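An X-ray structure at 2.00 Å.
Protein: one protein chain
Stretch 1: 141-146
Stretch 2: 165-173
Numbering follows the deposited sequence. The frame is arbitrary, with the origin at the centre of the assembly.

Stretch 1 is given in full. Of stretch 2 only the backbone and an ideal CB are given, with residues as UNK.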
ATOM      1  N   SER A 141      12.265  -1.979  -0.841  1.00 28.60           N
ATOM      2  CA  SER A 141      11.485  -2.466  -1.974  1.00 23.42           C
ATOM      3  C   SER A 141      10.314  -1.550  -2.268  1.00 28.84           C
ATOM      4  O   SER A 141       9.698  -0.995  -1.355  1.00 23.36           O
ATOM      5  CB  SER A 141      10.964  -3.877  -1.698  1.00 32.10           C
ATOM      6  OG  SER A 141      12.021  -4.735  -1.307  1.00 31.58           O
ATOM      7  N   TYR A 142      10.013  -1.397  -3.553  1.00 23.65           N
ATOM      8  CA  TYR A 142       8.917  -0.557  -3.991  1.00 17.93           C
ATOM      9  C   TYR A 142       7.630  -1.374  -4.047  1.00 23.69           C
ATOM     10  O   TYR A 142       7.638  -2.539  -4.456  1.00 21.29           O
ATOM     11  CB  TYR A 142       9.220   0.004  -5.375  1.00 21.44           C
ATOM     12  CG  TYR A 142      10.379   0.973  -5.407  1.00 30.77           C
ATOM     13  CD1 TYR A 142      10.199   2.314  -5.083  1.00 21.42           C
ATOM     14  CD2 TYR A 142      11.662   0.547  -5.765  1.00 32.94           C
ATOM     15  CE1 TYR A 142      11.263   3.214  -5.115  1.00 23.20           C
ATOM     16  CE2 TYR A 142      12.737   1.441  -5.799  1.00 31.54           C
ATOM     17  CZ  TYR A 142      12.528   2.772  -5.472  1.00 28.73           C
ATOM     18  OH  TYR A 142      13.583   3.666  -5.492  1.00 35.08           O
ATOM     19  N   LEU A 143       6.529  -0.771  -3.619  1.00 19.19           N
ATOM     20  CA  LEU A 143       5.240  -1.457  -3.664  1.00 18.10           C
ATOM     21  C   LEU A 143       4.919  -1.512  -5.154  1.00 13.12           C
ATOM     22  O   LEU A 143       4.858  -0.470  -5.804  1.00 15.98           O
ATOM     23  CB  LEU A 143       4.180  -0.631  -2.925  1.00 10.84           C
ATOM     24  CG  LEU A 143       2.755  -1.189  -2.918  1.00 11.79           C
ATOM     25  CD1 LEU A 143       2.710  -2.457  -2.087  1.00 13.94           C
ATOM     26  CD2 LEU A 143       1.810  -0.141  -2.348  1.00 13.26           C
ATOM     27  N   SER A 144       4.729  -2.710  -5.700  1.00 17.70           N
ATOM     28  CA  SER A 144       4.460  -2.825  -7.133  1.00 19.54           C
ATOM     29  C   SER A 144       3.585  -4.004  -7.511  1.00 18.67           C
ATOM     30  O   SER A 144       3.534  -5.007  -6.799  1.00 20.90           O
ATOM     31  CB  SER A 144       5.776  -2.975  -7.910  1.00 20.70           C
ATOM     32  OG  SER A 144       6.745  -2.017  -7.525  1.00 24.20           O
ATOM     33  N   LEU A 145       2.891  -3.872  -8.635  1.00 21.67           N
ATOM     34  CA  LEU A 145       2.088  -4.972  -9.142  1.00 19.45           C
ATOM     35  C   LEU A 145       3.122  -5.802  -9.905  1.00 24.69           C
ATOM     36  O   LEU A 145       3.874  -5.265 -10.728  1.00 29.08           O
ATOM     37  CB  LEU A 145       1.004  -4.469 -10.100  1.00 20.89           C
ATOM     38  CG  LEU A 145      -0.098  -3.599  -9.485  1.00 22.75           C
ATOM     39  CD1 LEU A 145      -1.196  -3.355 -10.516  1.00 18.25           C
ATOM     40  CD2 LEU A 145      -0.672  -4.298  -8.261  1.00 24.82           C
ATOM     41  N   SER A 146       3.187  -7.093  -9.607  1.00 23.87           N
ATOM     42  CA  SER A 146       4.140  -7.986 -10.260  1.00 28.68           C
ATOM     43  C   SER A 146       3.753  -8.227 -11.709  1.00 32.54           C
ATOM     44  O   SER A 146       4.592  -8.590 -12.530  1.00 33.83           O
ATOM     45  CB  SER A 146       4.183  -9.331  -9.540  1.00 22.88           C
ATOM     46  OG  SER A 146       2.974 -10.032  -9.756  1.00 23.79           O
ATOM     47  N   UNK A 165      13.686  -2.814  -7.790  1.00 29.97           N
ATOM     48  CA  UNK A 165      13.736  -1.625  -8.627  1.00 27.24           C
ATOM     49  C   UNK A 165      12.350  -1.136  -9.034  1.00 32.01           C
ATOM     50  O   UNK A 165      11.361  -1.856  -8.909  1.00 31.39           O
ATOM     51  CB  UNK A 165      14.571  -1.907  -9.878  1.00 27.24           C
ATOM     52  N   UNK A 166      12.292   0.099  -9.517  1.00 30.62           N
ATOM     53  CA  UNK A 166      11.045   0.695  -9.952  1.00 34.03           C
ATOM     54  C   UNK A 166      10.625   0.054 -11.270  1.00 38.86           C
ATOM     55  O   UNK A 166      11.425  -0.054 -12.197  1.00 38.25           O
ATOM     56  CB  UNK A 166      11.182   2.212 -10.096  1.00 34.03           C
ATOM     57  N   UNK A 167       9.372  -0.377 -11.349  1.00 35.03           N
ATOM     58  CA  UNK A 167       8.874  -1.005 -12.562  1.00 33.19           C
ATOM     59  C   UNK A 167       7.643  -0.285 -13.101  1.00 33.13           C
ATOM     60  O   UNK A 167       7.251   0.773 -12.593  1.00 31.78           O
ATOM     61  CB  UNK A 167       8.548  -2.476 -12.298  1.00 33.19           C
ATOM     62  N   UNK A 168       7.046  -0.863 -14.139  1.00 26.68           N
ATOM     63  CA  UNK A 168       5.860  -0.278 -14.735  1.00 25.97           C
ATOM     64  C   UNK A 168       4.640  -0.505 -13.860  1.00 21.91           C
ATOM     65  O   UNK A 168       3.531  -0.093 -14.207  1.00 31.59           O
ATOM     66  CB  UNK A 168       5.624  -0.857 -16.132  1.00 25.97           C
ATOM     67  N   UNK A 169       4.842  -1.173 -12.729  1.00 22.65           N
ATOM     68  CA  UNK A 169       3.740  -1.426 -11.814  1.00 23.78           C
ATOM     69  C   UNK A 169       3.940  -0.705 -10.490  1.00 23.03           C
ATOM     70  O   UNK A 169       3.166  -0.901  -9.551  1.00 23.41           O
ATOM     71  CB  UNK A 169       3.584  -2.929 -11.575  1.00 23.78           C
ATOM     72  N   UNK A 170       4.962   0.148 -10.422  1.00 21.07           N
ATOM     73  CA  UNK A 170       5.293   0.886  -9.197  1.00 19.43           C
ATOM     74  C   UNK A 170       4.594   2.234  -9.006  1.00 16.53           C
ATOM     75  O   UNK A 170       4.617   2.795  -7.911  1.00 21.03           O
ATOM     76  CB  UNK A 170       6.804   1.122  -9.164  1.00 19.43           C
ATOM     77  N   UNK A 171       3.973   2.759 -10.053  1.00 19.01           N
ATOM     78  CA  UNK A 171       3.305   4.050  -9.944  1.00 17.20           C
ATOM     79  C   UNK A 171       1.876   3.940  -9.412  1.00 19.32           C
ATOM     80  O   UNK A 171       1.071   3.169  -9.927  1.00 13.82           O
ATOM     81  CB  UNK A 171       3.291   4.738 -11.311  1.00 17.20           C
ATOM     82  N   UNK A 172       1.571   4.716  -8.376  1.00 12.34           N
ATOM     83  CA  UNK A 172       0.237   4.716  -7.787  1.00 20.80           C
ATOM     84  C   UNK A 172      -0.362   6.115  -7.792  1.00 18.94           C
ATOM     85  O   UNK A 172       0.351   7.117  -7.910  1.00 21.60           O
ATOM     86  CB  UNK A 172       0.283   4.168  -6.359  1.00 20.80           C
ATOM     87  N   UNK A 173      -1.677   6.158  -7.634  1.00 18.47           N
ATOM     88  CA  UNK A 173      -2.442   7.394  -7.607  1.00 19.32           C
ATOM     89  C   UNK A 173      -3.496   7.262  -6.510  1.00 26.60           C
ATOM     90  O   UNK A 173      -4.093   6.198  -6.343  1.00 28.55           O
ATOM     91  CB  UNK A 173      -3.081   7.687  -8.966  1.00 19.32           C
TER

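Position 165 has its CA-to-CB bond pointing away from stretch 1, and the ideal CB has nothing of that stretch within 5.5 Å. Almost any side chain would be tolerated, a polar one as readily as another. The residue is Ser-165, whose contact is made by its backbone: its C lies 3.7 Å from Tyr-142 CD2.

At position 166 the bond runs sideways, but the ideal CB is 4.6 Å from Tyr-142 CE2, and the phenol ring offers a broad apolar surface. A branched aliphatic, a leucine or a methionine could cover it. The deposited Ile-166 bends back to the ring: its CG1 sits over one face, 3.5 Å from Tyr-142 CZ and nearly on the ring normal, in a CH-pi contact.

Position 167 opens a type I turn that ends at 170. Its CB points sideways, 5.1 Å from Ser-144 OG, and a short polar side chain could reach back to the turn's own amides; serine, threonine, aspartate or asparagine would serve. It is Thr-167. Thr-167 OG1 accepts a hydrogen bond from the backbone N of position 169 at 3.2 Å, steadying the turn. Thr-167 OG1 also lies 2.6 Å from the O of water 2, which donates to Leu-145 O and so links the turn to the strand.

Position 168 points away with room for a CB, and its phi/psi of -75/0 suits most residues. Gly-168 occupies it, though nothing in stretch 1 demands glycine.

Position 169 is far more restrictive. An ideal CB would lie 2.5 Å from Leu-145 O, a clash, although phi/psi of -115/8 is open to other residues. Contact with the strand, rather than backbone strain, therefore favours glycine. Gly-169 lets the two stretches approach closely: Leu-145 N donates to Gly-169 O at 3.1 Å, and Ser-144 CA makes a CA-H...O contact with Gly-169 O at 3.4 Å.

At position 170 the CB is only 3.5 Å from Ser-144 OG, so a small side chain with a polar end, such as serine, is attractive; alanine would leave the hydroxyl without this partner. Ser-170 OG hydrogen-bonds Ser-144 OG at 2.7 Å, with either hydroxyl able to donate. Ser-170 OG also accepts from Thr-167 N at 2.8 Å, tying turn and strand together through one atom.

Position 171 points away, and its ideal CB meets nothing of stretch 1, so many residues would do; Ala-171 makes no contact there.

Position 172 points toward stretch 1, yet its CB finds no atom within 5.5 Å. That gap asks for a long or large side chain, and Leu-143 O and the leucine side chains favour one combining apolar surface with a donor. Trp-172 does both. Trp-172 NE1 donates to Leu-143 O at 3.1 Å in an almost straight bond, while Trp-172 CZ2 packs 3.9 Å from Leu-143 CG and Trp-172 CH2 3.8 Å from Leu-145 CD2.

Position 173 is out of reach, leaving its choice unconstrained here; it is Lys-173.

Stretch 2 (165-173) SITGGSAWK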
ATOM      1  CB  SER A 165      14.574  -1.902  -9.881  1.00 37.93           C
ATOM      2  OG  SER A 165      15.899  -2.271  -9.533  1.00 48.99           O
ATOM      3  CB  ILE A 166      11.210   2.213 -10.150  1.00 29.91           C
ATOM      4  CG1 ILE A 166      11.544   2.871  -8.806  1.00 43.46           C
ATOM      5  CG2 ILE A 166       9.939   2.808 -10.728  1.00 23.99           C
ATOM      6  CD1 ILE A 166      11.777   4.368  -8.881  1.00 40.21           C
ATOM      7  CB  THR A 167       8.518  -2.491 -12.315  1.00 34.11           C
ATOM      8  OG1 THR A 167       7.423  -2.583 -11.391  1.00 30.90           O
ATOM      9  CG2 THR A 167       9.714  -3.233 -11.741  1.00 30.13           C
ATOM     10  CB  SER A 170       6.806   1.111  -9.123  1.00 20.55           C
ATOM     11  OG  SER A 170       7.514  -0.112  -9.252  1.00 27.07           O
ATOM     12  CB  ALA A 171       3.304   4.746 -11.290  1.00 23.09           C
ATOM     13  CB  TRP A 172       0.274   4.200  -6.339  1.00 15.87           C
ATOM     14  CG  TRP A 172       0.808   2.800  -6.214  1.00 13.53           C
ATOM     15  CD1 TRP A 172       2.117   2.427  -6.108  1.00 13.97           C
ATOM     16  CD2 TRP A 172       0.042   1.588  -6.223  1.00 16.68           C
ATOM     17  NE1 TRP A 172       2.218   1.053  -6.050  1.00 20.55           N
ATOM     18  CE2 TRP A 172       0.956   0.515  -6.122  1.00 14.07           C
ATOM     19  CE3 TRP A 172      -1.331   1.306  -6.311  1.00 16.49           C
ATOM     20  CZ2 TRP A 172       0.543  -0.822  -6.109  1.00 15.95           C
ATOM     21  CZ3 TRP A 172      -1.741  -0.028  -6.297  1.00 16.16           C
ATOM     22  CH2 TRP A 172      -0.803  -1.074  -6.198  1.00 17.16           C
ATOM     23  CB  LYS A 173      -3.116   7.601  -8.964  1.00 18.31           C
ATOM     24  CG  LYS A 173      -4.121   8.717  -9.006  1.00 33.17           C
ATOM     25  CD  LYS A 173      -4.905   8.690 -10.320  1.00 47.63           C
ATOM     26  CE  LYS A 173      -5.643   7.364 -10.483  1.00 47.45           C
ATOM     27  NZ  LYS A 173      -6.502   7.313 -11.696  1.00 51.73           N
TER
HETATM   28  O   HOH W   1       5.935   2.100  -5.341  1.00 19.29           O
HETATM   29  O   HOH W   2       6.793  -5.131 -11.102  1.00 23.76           O
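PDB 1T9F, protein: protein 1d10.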